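Local coordinates for rhizobiales Sp. Pch2 (Marine metagenome, PDB 6PB3), which probably uses ATP hydrolysis as a Trip13-like AAA+ remodeller of HORMA domain proteins, which regulate cGAS-like enzymes in bacterial immunity against bacteriophages, at residues 24-29 with 92-97; 34-39 with 88-93. One frame throughout, in Å; residues are numbered along the deposited sequence.

Contact 1 of 2, residues 24-29 with 92-97; sequences ERLNNL and ETIGDD
Arg25 and Leu26, neighbours on helix 20-28, meet Thr93 where the helix that follows the probable P-loop of this AAA+ ATPase domain breaks before helix 95-102. Thr93 is divided between them. Its methyl CG2 sits 3.7 Å above the plane of the Arg25 guanidinium, over its centre, so an apolar group covers one face of the cation. At the edge of the same guanidinium, and in its plane, Glu92 OE1 takes a weak but nearly straight bond from NH1 (3.3 Å, 173°), part of a salt bridge whose two planes stand 81° apart. The arginine chain bends at chi3 (-97°), which turns NE aside. NH1 also makes its main salt bridge with Glu89, so two carboxylates probably share the positive charge. Leu26 slides past Thr93 in the opposite direction, CG 3.4 Å from OG1, a hydroxyl already committed to the carbonyl of Glu89. The two methyls of Leu26 diverge: CD2 meets CD1 of Ile94 at the break, 3.9 Å away, and Ile94 also packs on helix 33-47, while CD1 goes to Asp97 on helix 95-102, crossing that side chain at about a right angle, 4.0 Å from its CB.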
loop_
_atom_site.group_PDB
_atom_site.type_symbol
_atom_site.label_atom_id
_atom_site.label_comp_id
_atom_site.label_asym_id
_atom_site.label_seq_id
_atom_site.Cartn_x
_atom_site.Cartn_y
_atom_site.Cartn_z
ATOM N N GLU A 24 0.107 -43.347 -9.532
ATOM C CA GLU A 24 -0.050 -42.791 -10.872
ATOM C C GLU A 24 -0.015 -41.269 -10.827
ATOM O O GLU A 24 0.703 -40.626 -11.602
ATOM C CB GLU A 24 -1.360 -43.292 -11.486
ATOM C CG GLU A 24 -1.382 -43.320 -12.988
ATOM C CD GLU A 24 -2.446 -44.264 -13.512
ATOM O OE1 GLU A 24 -2.960 -45.077 -12.713
ATOM O OE2 GLU A 24 -2.775 -44.197 -14.717
ATOM N N ARG A 25 -0.769 -40.676 -9.898
ATOM C CA ARG A 25 -0.756 -39.225 -9.737
ATOM C C ARG A 25 0.635 -38.715 -9.369
ATOM O O ARG A 25 1.101 -37.721 -9.935
ATOM C CB ARG A 25 -1.798 -38.798 -8.694
ATOM C CG ARG A 25 -3.291 -39.143 -9.070
ATOM C CD ARG A 25 -4.279 -38.151 -8.399
ATOM N NE ARG A 25 -4.873 -38.613 -7.145
ATOM C CZ ARG A 25 -5.103 -37.845 -6.082
ATOM N NH1 ARG A 25 -4.764 -36.564 -6.083
ATOM N NH2 ARG A 25 -5.662 -38.365 -4.999
ATOM N N LEU A 26 1.320 -39.376 -8.430
ATOM C CA LEU A 26 2.689 -38.975 -8.107
ATOM C C LEU A 26 3.561 -38.968 -9.352
ATOM O O LEU A 26 4.308 -38.012 -9.590
ATOM C CB LEU A 26 3.299 -39.911 -7.061
ATOM C CG LEU A 26 3.389 -39.571 -5.586
ATOM C CD1 LEU A 26 4.133 -40.718 -4.944
ATOM C CD2 LEU A 26 4.107 -38.235 -5.315
ATOM N N ASN A 27 3.495 -40.049 -10.142
ATOM C CA ASN A 27 4.308 -40.173 -11.347
ATOM C C ASN A 27 4.012 -39.047 -12.326
ATOM O O ASN A 27 4.901 -38.588 -13.053
ATOM C CB ASN A 27 4.041 -41.518 -12.029
ATOM C CG ASN A 27 4.578 -42.686 -11.258
ATOM O OD1 ASN A 27 4.974 -42.552 -10.103
ATOM N ND2 ASN A 27 4.595 -43.857 -11.895
ATOM N N ASN A 28 2.752 -38.620 -12.390
ATOM C CA ASN A 28 2.374 -37.576 -13.333
ATOM C C ASN A 28 2.906 -36.203 -12.908
ATOM O O ASN A 28 2.957 -35.284 -13.736
ATOM C CB ASN A 28 0.846 -37.565 -13.510
ATOM C CG ASN A 28 0.314 -38.776 -14.319
ATOM O OD1 ASN A 28 1.074 -39.596 -14.840
ATOM N ND2 ASN A 28 -1.005 -38.884 -14.403
ATOM N N LEU A 29 3.333 -36.047 -11.652
ATOM C CA LEU A 29 3.982 -34.808 -11.231
ATOM C C LEU A 29 5.412 -34.769 -11.750
ATOM O O LEU A 29 6.250 -35.575 -11.333
ATOM C CB LEU A 29 3.986 -34.683 -9.710
ATOM C CG LEU A 29 2.626 -34.668 -9.023
ATOM C CD1 LEU A 29 2.806 -34.402 -7.527
ATOM C CD2 LEU A 29 1.741 -33.604 -9.637
ATOM N N GLU A 92 -1.314 -34.996 -1.231
ATOM C CA GLU A 92 -2.361 -36.011 -1.217
ATOM C C GLU A 92 -1.893 -37.358 -1.727
ATOM O O GLU A 92 -2.618 -38.343 -1.563
ATOM C CB GLU A 92 -3.550 -35.567 -2.064
ATOM C CG GLU A 92 -4.349 -34.411 -1.484
ATOM C CD GLU A 92 -5.507 -34.038 -2.396
ATOM O OE1 GLU A 92 -5.506 -34.493 -3.560
ATOM O OE2 GLU A 92 -6.413 -33.296 -1.958
ATOM N N THR A 93 -0.730 -37.433 -2.366
ATOM C CA THR A 93 -0.278 -38.699 -2.923
ATOM C C THR A 93 1.051 -39.191 -2.369
ATOM O O THR A 93 1.350 -40.383 -2.515
ATOM C CB THR A 93 -0.171 -38.597 -4.452
ATOM O OG1 THR A 93 0.721 -37.528 -4.805
ATOM C CG2 THR A 93 -1.540 -38.331 -5.048
ATOM N N ILE A 94 1.833 -38.323 -1.720
ATOM C CA ILE A 94 3.188 -38.651 -1.288
ATOM C C ILE A 94 3.216 -39.811 -0.306
ATOM O O ILE A 94 4.254 -40.470 -0.159
ATOM C CB ILE A 94 3.852 -37.394 -0.682
ATOM C CG1 ILE A 94 5.370 -37.548 -0.609
ATOM C CG2 ILE A 94 3.259 -37.065 0.693
ATOM C CD1 ILE A 94 5.991 -37.903 -1.953
ATOM N N GLY A 95 2.098 -40.086 0.366
ATOM C CA GLY A 95 2.041 -41.180 1.315
ATOM C C GLY A 95 2.284 -42.536 0.686
ATOM O O GLY A 95 2.715 -43.465 1.378
ATOM N N ASP A 96 2.035 -42.662 -0.620
ATOM C CA ASP A 96 2.378 -43.885 -1.327
ATOM C C ASP A 96 3.881 -44.075 -1.377
ATOM O O ASP A 96 4.380 -45.197 -1.235
ATOM C CB ASP A 96 1.811 -43.847 -2.742
ATOM C CG ASP A 96 1.909 -45.179 -3.427
ATOM O OD1 ASP A 96 0.999 -46.004 -3.216
ATOM O OD2 ASP A 96 2.896 -45.408 -4.160
ATOM N N ASP A 97 4.614 -42.989 -1.617
ATOM C CA ASP A 97 6.069 -43.042 -1.579
ATOM C C ASP A 97 6.583 -43.392 -0.182
ATOM O O ASP A 97 7.512 -44.195 -0.041
ATOM C CB ASP A 97 6.630 -41.699 -2.032
ATOM C CG ASP A 97 7.967 -41.830 -2.703
ATOM O OD1 ASP A 97 8.928 -42.256 -2.026
ATOM O OD2 ASP A 97 8.047 -41.523 -3.914
#

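Contact 2 of 2, residues 34-39 with 88-93; sequences THKSRL and TELAET. With SO4 (sulfate ion), chain B.
Leu90, on the helix behind the probable Walker A loop of the AAA+ domain, packs against Leu39, Lys36 and His35 of helix 33-47, three of the four closest residue pairs in this buried contact. The interaction between the segments is apolar, with no hydrogen bond across it. Leu39 and Leu90 reach toward each other tip to tip, CD2 of Leu39 lying 3.9 Å from CG of Leu90; in both, CG is anti to the backbone N (chi1 -179° and 179°). The segment axes come within 11.1 Å. Both methyls of Leu90 are used too: CD1 packs at 3.7 Å on CG of Lys36, and CD2 lies 4.1 Å from CB of His35. Lys36 suits this boundary because its methylenes pack on leucine while its extended chain takes NZ on to the carbonyls of Leu26 and Leu29. The hydrogen bonds of the 88-93 side are made within its helix and to a sulfate. Thr93 OG1 donates to the Glu89 carbonyl at 2.8 Å, satisfying a buried hydroxyl. The sulfate, probably from the crystallisation liquor, sits in the probable P-loop, also held by the backbone N of Gly84, Gly86 and Lys87; its O2 accepts from Thr88 N at 2.9 Å and from Thr88 OG1 at 2.7 Å.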
loop_
_atom_site.group_PDB
_atom_site.type_symbol
_atom_site.label_atom_id
_atom_site.label_comp_id
_atom_site.label_asym_id
_atom_site.label_seq_id
_atom_site.Cartn_x
_atom_site.Cartn_y
_atom_site.Cartn_z
ATOM N N THR A 34 12.845 -33.432 -6.569
ATOM C CA THR A 34 13.475 -33.035 -5.319
ATOM C C THR A 34 12.437 -32.819 -4.223
ATOM O O THR A 34 12.639 -33.237 -3.077
ATOM C CB THR A 34 14.295 -31.768 -5.550
ATOM O OG1 THR A 34 13.408 -30.670 -5.805
ATOM C CG2 THR A 34 15.187 -31.956 -6.778
ATOM N N HIS A 35 11.319 -32.161 -4.550
ATOM C CA HIS A 35 10.294 -31.924 -3.533
ATOM C C HIS A 35 9.690 -33.234 -3.034
ATOM O O HIS A 35 9.389 -33.369 -1.838
ATOM C CB HIS A 35 9.200 -31.002 -4.083
ATOM C CG HIS A 35 9.724 -29.751 -4.721
ATOM N ND1 HIS A 35 10.395 -29.758 -5.923
ATOM C CD2 HIS A 35 9.696 -28.457 -4.314
ATOM C CE1 HIS A 35 10.742 -28.523 -6.240
ATOM N NE2 HIS A 35 10.330 -27.714 -5.281
ATOM N N LYS A 36 9.515 -34.208 -3.939
ATOM C CA LYS A 36 9.002 -35.535 -3.583
ATOM C C LYS A 36 9.928 -36.241 -2.616
ATOM O O LYS A 36 9.488 -36.779 -1.593
ATOM C CB LYS A 36 8.860 -36.422 -4.832
ATOM C CG LYS A 36 7.814 -36.041 -5.867
ATOM C CD LYS A 36 7.874 -37.052 -7.047
ATOM C CE LYS A 36 6.932 -36.694 -8.173
ATOM N NZ LYS A 36 7.183 -37.510 -9.419
ATOM N N SER A 37 11.215 -36.295 -2.968
ATOM C CA SER A 37 12.216 -36.959 -2.137
ATOM C C SER A 37 12.290 -36.341 -0.743
ATOM O O SER A 37 12.299 -37.054 0.266
ATOM C CB SER A 37 13.579 -36.883 -2.828
ATOM O OG SER A 37 14.634 -37.177 -1.931
ATOM N N ARG A 38 12.359 -35.010 -0.663
ATOM C CA ARG A 38 12.458 -34.372 0.648
ATOM C C ARG A 38 11.187 -34.587 1.463
ATOM O O ARG A 38 11.246 -34.950 2.642
ATOM C CB ARG A 38 12.748 -32.880 0.502
ATOM C CG ARG A 38 14.083 -32.569 -0.112
ATOM C CD ARG A 38 14.269 -31.046 -0.247
ATOM N NE ARG A 38 15.452 -30.751 -1.045
ATOM C CZ ARG A 38 15.780 -29.544 -1.494
ATOM N NH1 ARG A 38 15.019 -28.493 -1.230
ATOM N NH2 ARG A 38 16.881 -29.392 -2.210
ATOM N N LEU A 39 10.025 -34.384 0.843
ATOM C CA LEU A 39 8.782 -34.602 1.570
ATOM C C LEU A 39 8.681 -36.047 2.027
ATOM O O LEU A 39 8.378 -36.315 3.194
ATOM C CB LEU A 39 7.580 -34.204 0.702
ATOM C CG LEU A 39 6.210 -34.356 1.366
ATOM C CD1 LEU A 39 6.200 -33.552 2.679
ATOM C CD2 LEU A 39 5.021 -33.948 0.455
ATOM N N THR A 88 -0.670 -29.387 -3.341
ATOM C CA THR A 88 -1.768 -30.184 -2.804
ATOM C C THR A 88 -1.747 -31.590 -3.383
ATOM O O THR A 88 -1.885 -32.583 -2.656
ATOM C CB THR A 88 -3.098 -29.494 -3.122
ATOM O OG1 THR A 88 -3.035 -28.129 -2.691
ATOM C CG2 THR A 88 -4.264 -30.207 -2.440
ATOM N N GLU A 89 -1.585 -31.689 -4.704
ATOM C CA GLU A 89 -1.551 -32.993 -5.345
ATOM C C GLU A 89 -0.378 -33.811 -4.825
ATOM O O GLU A 89 -0.495 -35.025 -4.629
ATOM C CB GLU A 89 -1.483 -32.824 -6.863
ATOM C CG GLU A 89 -1.383 -34.125 -7.635
ATOM C CD GLU A 89 -2.732 -34.760 -7.895
ATOM O OE1 GLU A 89 -3.722 -34.365 -7.238
ATOM O OE2 GLU A 89 -2.798 -35.656 -8.766
ATOM N N LEU A 90 0.752 -33.156 -4.556
ATOM C CA LEU A 90 1.874 -33.869 -3.950
ATOM C C LEU A 90 1.533 -34.334 -2.538
ATOM O O LEU A 90 1.775 -35.492 -2.178
ATOM C CB LEU A 90 3.115 -32.976 -3.944
ATOM C CG LEU A 90 4.364 -33.595 -3.323
ATOM C CD1 LEU A 90 4.809 -34.822 -4.141
ATOM C CD2 LEU A 90 5.476 -32.582 -3.246
ATOM N N ALA A 91 0.943 -33.453 -1.727
ATOM C CA ALA A 91 0.648 -33.827 -0.351
ATOM C C ALA A 91 -0.378 -34.949 -0.280
ATOM O O ALA A 91 -0.338 -35.760 0.651
ATOM C CB ALA A 91 0.161 -32.603 0.433
ATOM N N GLU A 92 -1.314 -34.996 -1.231
ATOM C CA GLU A 92 -2.361 -36.011 -1.217
ATOM C C GLU A 92 -1.893 -37.358 -1.727
ATOM O O GLU A 92 -2.618 -38.343 -1.563
ATOM C CB GLU A 92 -3.550 -35.567 -2.064
ATOM C CG GLU A 92 -4.349 -34.411 -1.484
ATOM C CD GLU A 92 -5.507 -34.038 -2.396
ATOM O OE1 GLU A 92 -5.506 -34.493 -3.560
ATOM O OE2 GLU A 92 -6.413 -33.296 -1.958
ATOM N N THR A 93 -0.730 -37.433 -2.366
ATOM C CA THR A 93 -0.278 -38.699 -2.923
ATOM C C THR A 93 1.051 -39.191 -2.369
ATOM O O THR A 93 1.350 -40.383 -2.515
ATOM C CB THR A 93 -0.171 -38.597 -4.452
ATOM O OG1 THR A 93 0.721 -37.528 -4.805
ATOM C CG2 THR A 93 -1.540 -38.331 -5.048
HETATM S S SO4 B . -1.040 -26.037 -5.616
HETATM O O1 SO4 B . -1.812 -24.792 -5.561
HETATM O O2 SO4 B . -1.495 -26.871 -4.509
HETATM O O3 SO4 B . -1.313 -26.733 -6.894
HETATM O O4 SO4 B . 0.393 -25.753 -5.584
#

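Both contacts use helix 87-93, sharing Glu92 and Thr93, and their centres lie about 7 Å apart. Contact 2 is the deeper, close to the centre of the chain, and is leucine packing backed by strands 76-81 and 219-223. Contact 1, partly buried, lies farther out and mixes a salt bridge with leucine packing. Helices 20-28 and 33-47, consecutive in the chain, thus both pack on the helix after the probable P-loop. The two contacts touch: Ile94 CG2 of contact 1 packs at 3.6 Å on Leu39 CD2 of contact 2, and the Lys36 amine reaches the end of helix 20-28, making the two interfaces continuous.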